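Local atomic coordinates of ABC transporter binding protein AcbH (Actinoplanes, PDB entry 3OO8), a protein that binds beta-D-galactopyranose outside the cell as the solute receptor of an ABC transporter. Residues W162-Q173 / Q228-Q236. The protein carries 2 engineered substitutions. Residues are numbered along the deposited sequence; the frame is centred on the assembly and turned at random.
Sequences WEAFIALARKMQ and QWRELAAYQ
W162, I166, A169, R170 and Q173 of helix 162-173 meet residues 228-236, which run from the C-terminal part of helix 220-232 into the chain that follows. The segment axes run roughly parallel, 28° apart and 12.3 Å at closest approach, and the backbones draw together from I166 and L232 to A169 and Y235. Large side chains bridge the wider end. The W162 indole, with CG trans to its backbone N (chi1 179°), reaches across so that NE1 donates to E231 OE1 at 3.0 Å. That oxygen lies in the indole plane, yet the N-H arrives from above the carboxylate plane. The Q228 side chain bends over one indole face, its CG making a CH-pi contact with the six-membered ring, while CG1 of I166 lies over the opposite face. W162 CH2 also packs on L232 CB, 3.9 Å away. At the narrower end, A169 CB sits over the Y235 ring, 3.7 Å from its CG, and I166 CD1 touches Y235 CE2. R170, bent at chi3, lets NH1 donate a hydrogen bond to Y235 OH at 2.9 Å, the hydroxyl lying in the guanidinium plane; ring and guanidinium stand nearly perpendicular (88°). A phenylalanine in place of Y235 would lack the hydroxyl, and R170 NH1 would probably be left without this acceptor and the guanidinium freer to turn. Q173 NE2 adds a weak hydrogen bond to the backbone oxygen A234 O. In this two-lobed class 2 solute-receptor fold, the contact joins neighbouring helices of one lobe over strand 178-181: A169, Q173 and Y235 rest on P179, and L232 on L180. F165 extends the packing to M259 of strand 257-261, and L232 reaches T193 of helix 191-201.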
loop_
_atom_site.group_PDB
_atom_site.type_symbol
_atom_site.label_atom_id
_atom_site.label_comp_id
_atom_site.label_asym_id
_atom_site.label_seq_id
_atom_site.Cartn_x
_atom_site.Cartn_y
_atom_site.Cartn_z
ATOM N N TRP A 162 18.537 -10.275 -6.902
ATOM C CA TRP A 162 17.975 -11.571 -6.585
ATOM C C TRP A 162 19.097 -12.570 -6.332
ATOM O O TRP A 162 19.002 -13.370 -5.412
ATOM C CB TRP A 162 17.130 -12.059 -7.748
ATOM C CG TRP A 162 16.503 -13.400 -7.581
ATOM C CD1 TRP A 162 16.933 -14.591 -8.106
ATOM C CD2 TRP A 162 15.305 -13.701 -6.853
ATOM N NE1 TRP A 162 16.077 -15.596 -7.758
ATOM C CE2 TRP A 162 15.071 -15.088 -6.985
ATOM C CE3 TRP A 162 14.411 -12.932 -6.101
ATOM C CZ2 TRP A 162 13.975 -15.729 -6.408
ATOM C CZ3 TRP A 162 13.301 -13.564 -5.521
ATOM C CH2 TRP A 162 13.101 -14.963 -5.671
ATOM N N GLU A 163 20.180 -12.506 -7.111
ATOM C CA GLU A 163 21.240 -13.506 -6.898
ATOM C C GLU A 163 21.842 -13.346 -5.515
ATOM O O GLU A 163 22.099 -14.354 -4.845
ATOM C CB GLU A 163 22.323 -13.472 -8.003
ATOM C CG GLU A 163 23.227 -12.230 -8.013
ATOM C CD GLU A 163 24.416 -12.300 -7.027
ATOM O OE1 GLU A 163 25.136 -11.280 -6.861
ATOM O OE2 GLU A 163 24.636 -13.374 -6.415
ATOM N N ALA A 164 22.038 -12.110 -5.060
ATOM C CA ALA A 164 22.651 -11.893 -3.735
ATOM C C ALA A 164 21.649 -12.296 -2.655
ATOM O O ALA A 164 22.016 -12.862 -1.614
ATOM C CB ALA A 164 23.083 -10.452 -3.577
ATOM N N PHE A 165 20.371 -12.072 -2.947
ATOM C CA PHE A 165 19.269 -12.401 -2.034
ATOM C C PHE A 165 19.184 -13.907 -1.772
ATOM O O PHE A 165 19.060 -14.356 -0.625
ATOM C CB PHE A 165 17.984 -11.858 -2.662
ATOM C CG PHE A 165 16.755 -11.965 -1.788
ATOM C CD1 PHE A 165 16.722 -11.381 -0.521
ATOM C CD2 PHE A 165 15.610 -12.593 -2.258
ATOM C CE1 PHE A 165 15.593 -11.440 0.250
ATOM C CE2 PHE A 165 14.460 -12.676 -1.470
ATOM C CZ PHE A 165 14.452 -12.083 -0.210
ATOM N N ILE A 166 19.294 -14.692 -2.839
ATOM C CA ILE A 166 19.195 -16.131 -2.739
ATOM C C ILE A 166 20.457 -16.612 -2.048
ATOM O O ILE A 166 20.397 -17.509 -1.196
ATOM C CB ILE A 166 18.967 -16.782 -4.098
ATOM C CG1 ILE A 166 17.583 -16.386 -4.623
ATOM C CG2 ILE A 166 19.130 -18.316 -4.030
ATOM C CD1 ILE A 166 16.415 -16.769 -3.722
ATOM N N ALA A 167 21.588 -16.004 -2.380
ATOM C CA ALA A 167 22.856 -16.423 -1.752
ATOM C C ALA A 167 22.804 -16.169 -0.236
ATOM O O ALA A 167 23.297 -16.987 0.575
ATOM C CB ALA A 167 24.051 -15.687 -2.404
ATOM N N LEU A 168 22.210 -15.043 0.146
ATOM C CA LEU A 168 22.032 -14.698 1.560
ATOM C C LEU A 168 21.085 -15.663 2.268
ATOM O O LEU A 168 21.361 -16.147 3.381
ATOM C CB LEU A 168 21.524 -13.268 1.684
ATOM C CG LEU A 168 21.173 -12.742 3.074
ATOM C CD1 LEU A 168 22.401 -12.762 4.008
ATOM C CD2 LEU A 168 20.578 -11.367 2.958
ATOM N N ALA A 169 19.962 -15.958 1.610
ATOM C CA ALA A 169 18.991 -16.918 2.128
ATOM C C ALA A 169 19.676 -18.261 2.352
ATOM O O ALA A 169 19.460 -18.907 3.378
ATOM C CB ALA A 169 17.831 -17.075 1.143
ATOM N N ARG A 170 20.503 -18.660 1.391
ATOM C CA ARG A 170 21.227 -19.920 1.497
ATOM C C ARG A 170 22.216 -19.897 2.653
ATOM O O ARG A 170 22.312 -20.880 3.400
ATOM C CB ARG A 170 21.872 -20.321 0.168
ATOM C CG ARG A 170 20.835 -20.759 -0.860
ATOM C CD ARG A 170 21.448 -21.236 -2.180
ATOM N NE ARG A 170 22.099 -22.548 -2.079
ATOM C CZ ARG A 170 21.463 -23.724 -2.098
ATOM N NH1 ARG A 170 20.129 -23.795 -2.170
ATOM N NH2 ARG A 170 22.160 -24.851 -2.019
ATOM N N LYS A 171 22.904 -18.773 2.826
ATOM C CA LYS A 171 23.861 -18.605 3.930
ATOM C C LYS A 171 23.122 -18.704 5.275
ATOM O O LYS A 171 23.593 -19.360 6.243
ATOM C CB LYS A 171 24.576 -17.266 3.793
ATOM C CG LYS A 171 25.643 -16.982 4.849
ATOM C CD LYS A 171 26.396 -15.693 4.509
ATOM C CE LYS A 171 27.250 -15.172 5.672
ATOM N NZ LYS A 171 28.432 -16.041 5.901
ATOM N N MET A 172 21.962 -18.061 5.343
ATOM C CA MET A 172 21.134 -18.114 6.539
ATOM C C MET A 172 20.716 -19.535 6.893
ATOM O O MET A 172 20.717 -19.906 8.070
ATOM C CB MET A 172 19.886 -17.242 6.396
ATOM C CG MET A 172 20.174 -15.789 6.690
ATOM S SD MET A 172 18.790 -14.753 6.193
ATOM C CE MET A 172 19.423 -13.088 6.507
ATOM N N GLN A 173 20.334 -20.316 5.886
ATOM C CA GLN A 173 19.963 -21.702 6.132
ATOM C C GLN A 173 21.140 -22.484 6.696
ATOM O O GLN A 173 20.975 -23.222 7.673
ATOM C CB GLN A 173 19.424 -22.375 4.864
ATOM C CG GLN A 173 17.956 -22.072 4.662
ATOM C CD GLN A 173 17.280 -22.903 3.578
ATOM O OE1 GLN A 173 17.925 -23.429 2.663
ATOM N NE2 GLN A 173 15.958 -22.998 3.669
ATOM N N GLN A 228 9.071 -18.076 -10.305
ATOM C CA GLN A 228 10.058 -17.438 -9.424
ATOM C C GLN A 228 9.736 -17.757 -7.970
ATOM O O GLN A 228 10.624 -17.978 -7.137
ATOM C CB GLN A 228 10.069 -15.910 -9.625
ATOM C CG GLN A 228 11.382 -15.246 -9.180
ATOM C CD GLN A 228 12.422 -15.052 -10.297
ATOM O OE1 GLN A 228 12.141 -15.218 -11.494
ATOM N NE2 GLN A 228 13.624 -14.630 -9.902
ATOM N N TRP A 229 8.450 -17.807 -7.654
ATOM C CA TRP A 229 8.034 -18.059 -6.278
ATOM C C TRP A 229 8.393 -19.494 -5.873
ATOM O O TRP A 229 8.658 -19.761 -4.689
ATOM C CB TRP A 229 6.527 -17.822 -6.130
ATOM C CG TRP A 229 6.044 -17.561 -4.730
ATOM C CD1 TRP A 229 6.609 -18.002 -3.533
ATOM C CD2 TRP A 229 4.837 -16.896 -4.371
ATOM N NE1 TRP A 229 5.834 -17.595 -2.473
ATOM C CE2 TRP A 229 4.742 -16.908 -2.955
ATOM C CE3 TRP A 229 3.836 -16.249 -5.117
ATOM C CZ2 TRP A 229 3.675 -16.318 -2.269
ATOM C CZ3 TRP A 229 2.758 -15.658 -4.432
ATOM C CH2 TRP A 229 2.700 -15.672 -3.022
ATOM N N ARG A 230 8.397 -20.414 -6.849
ATOM C CA ARG A 230 8.803 -21.800 -6.536
ATOM C C ARG A 230 10.197 -21.785 -5.948
ATOM O O ARG A 230 10.487 -22.543 -5.011
ATOM C CB ARG A 230 8.711 -22.727 -7.764
ATOM C CG ARG A 230 7.267 -23.098 -8.066
ATOM C CD ARG A 230 7.074 -23.870 -9.366
ATOM N NE ARG A 230 7.966 -25.015 -9.519
ATOM C CZ ARG A 230 8.763 -25.200 -10.570
ATOM N NH1 ARG A 230 8.775 -24.326 -11.577
ATOM N NH2 ARG A 230 9.530 -26.276 -10.630
ATOM N N GLU A 231 11.062 -20.945 -6.493
ATOM C CA GLU A 231 12.417 -20.829 -5.953
ATOM C C GLU A 231 12.402 -20.187 -4.570
ATOM O O GLU A 231 12.969 -20.717 -3.600
ATOM C CB GLU A 231 13.347 -20.043 -6.863
ATOM C CG GLU A 231 14.690 -19.853 -6.178
ATOM C CD GLU A 231 15.774 -19.261 -7.039
ATOM O OE1 GLU A 231 15.457 -18.532 -8.008
ATOM O OE2 GLU A 231 16.952 -19.515 -6.717
ATOM N N LEU A 232 11.725 -19.045 -4.474
ATOM C CA LEU A 232 11.626 -18.298 -3.223
ATOM C C LEU A 232 11.112 -19.151 -2.058
ATOM O O LEU A 232 11.596 -19.011 -0.931
ATOM C CB LEU A 232 10.705 -17.065 -3.409
ATOM C CG LEU A 232 10.552 -16.118 -2.205
ATOM C CD1 LEU A 232 11.839 -15.436 -1.788
ATOM C CD2 LEU A 232 9.453 -15.091 -2.470
ATOM N N ALA A 233 10.114 -19.985 -2.340
ATOM C CA ALA A 233 9.433 -20.778 -1.323
ATOM C C ALA A 233 10.375 -21.741 -0.619
ATOM O O ALA A 233 10.088 -22.145 0.520
ATOM C CB ALA A 233 8.250 -21.528 -1.939
ATOM N N ALA A 234 11.481 -22.087 -1.273
ATOM C CA ALA A 234 12.503 -22.940 -0.622
ATOM C C ALA A 234 13.044 -22.270 0.644
ATOM O O ALA A 234 13.588 -22.949 1.532
ATOM C CB ALA A 234 13.651 -23.219 -1.579
ATOM N N TYR A 235 12.969 -20.942 0.694
ATOM C CA TYR A 235 13.548 -20.164 1.791
ATOM C C TYR A 235 12.517 -19.516 2.691
ATOM O O TYR A 235 12.879 -18.771 3.596
ATOM C CB TYR A 235 14.549 -19.132 1.266
ATOM C CG TYR A 235 15.487 -19.818 0.311
ATOM C CD1 TYR A 235 16.421 -20.724 0.779
ATOM C CD2 TYR A 235 15.373 -19.639 -1.060
ATOM C CE1 TYR A 235 17.245 -21.414 -0.088
ATOM C CE2 TYR A 235 16.202 -20.305 -1.934
ATOM C CZ TYR A 235 17.148 -21.194 -1.442
ATOM O OH TYR A 235 17.979 -21.886 -2.302
ATOM N N GLN A 236 11.247 -19.820 2.444
ATOM C CA GLN A 236 10.169 -19.312 3.270
ATOM C C GLN A 236 9.772 -20.277 4.375
ATOM O O GLN A 236 9.684 -21.493 4.168
ATOM C CB GLN A 236 8.927 -18.983 2.433
ATOM C CG GLN A 236 9.167 -17.836 1.437
ATOM C CD GLN A 236 7.934 -17.468 0.648
ATOM O OE1 GLN A 236 7.276 -18.336 0.059
ATOM N NE2 GLN A 236 7.598 -16.167 0.639
#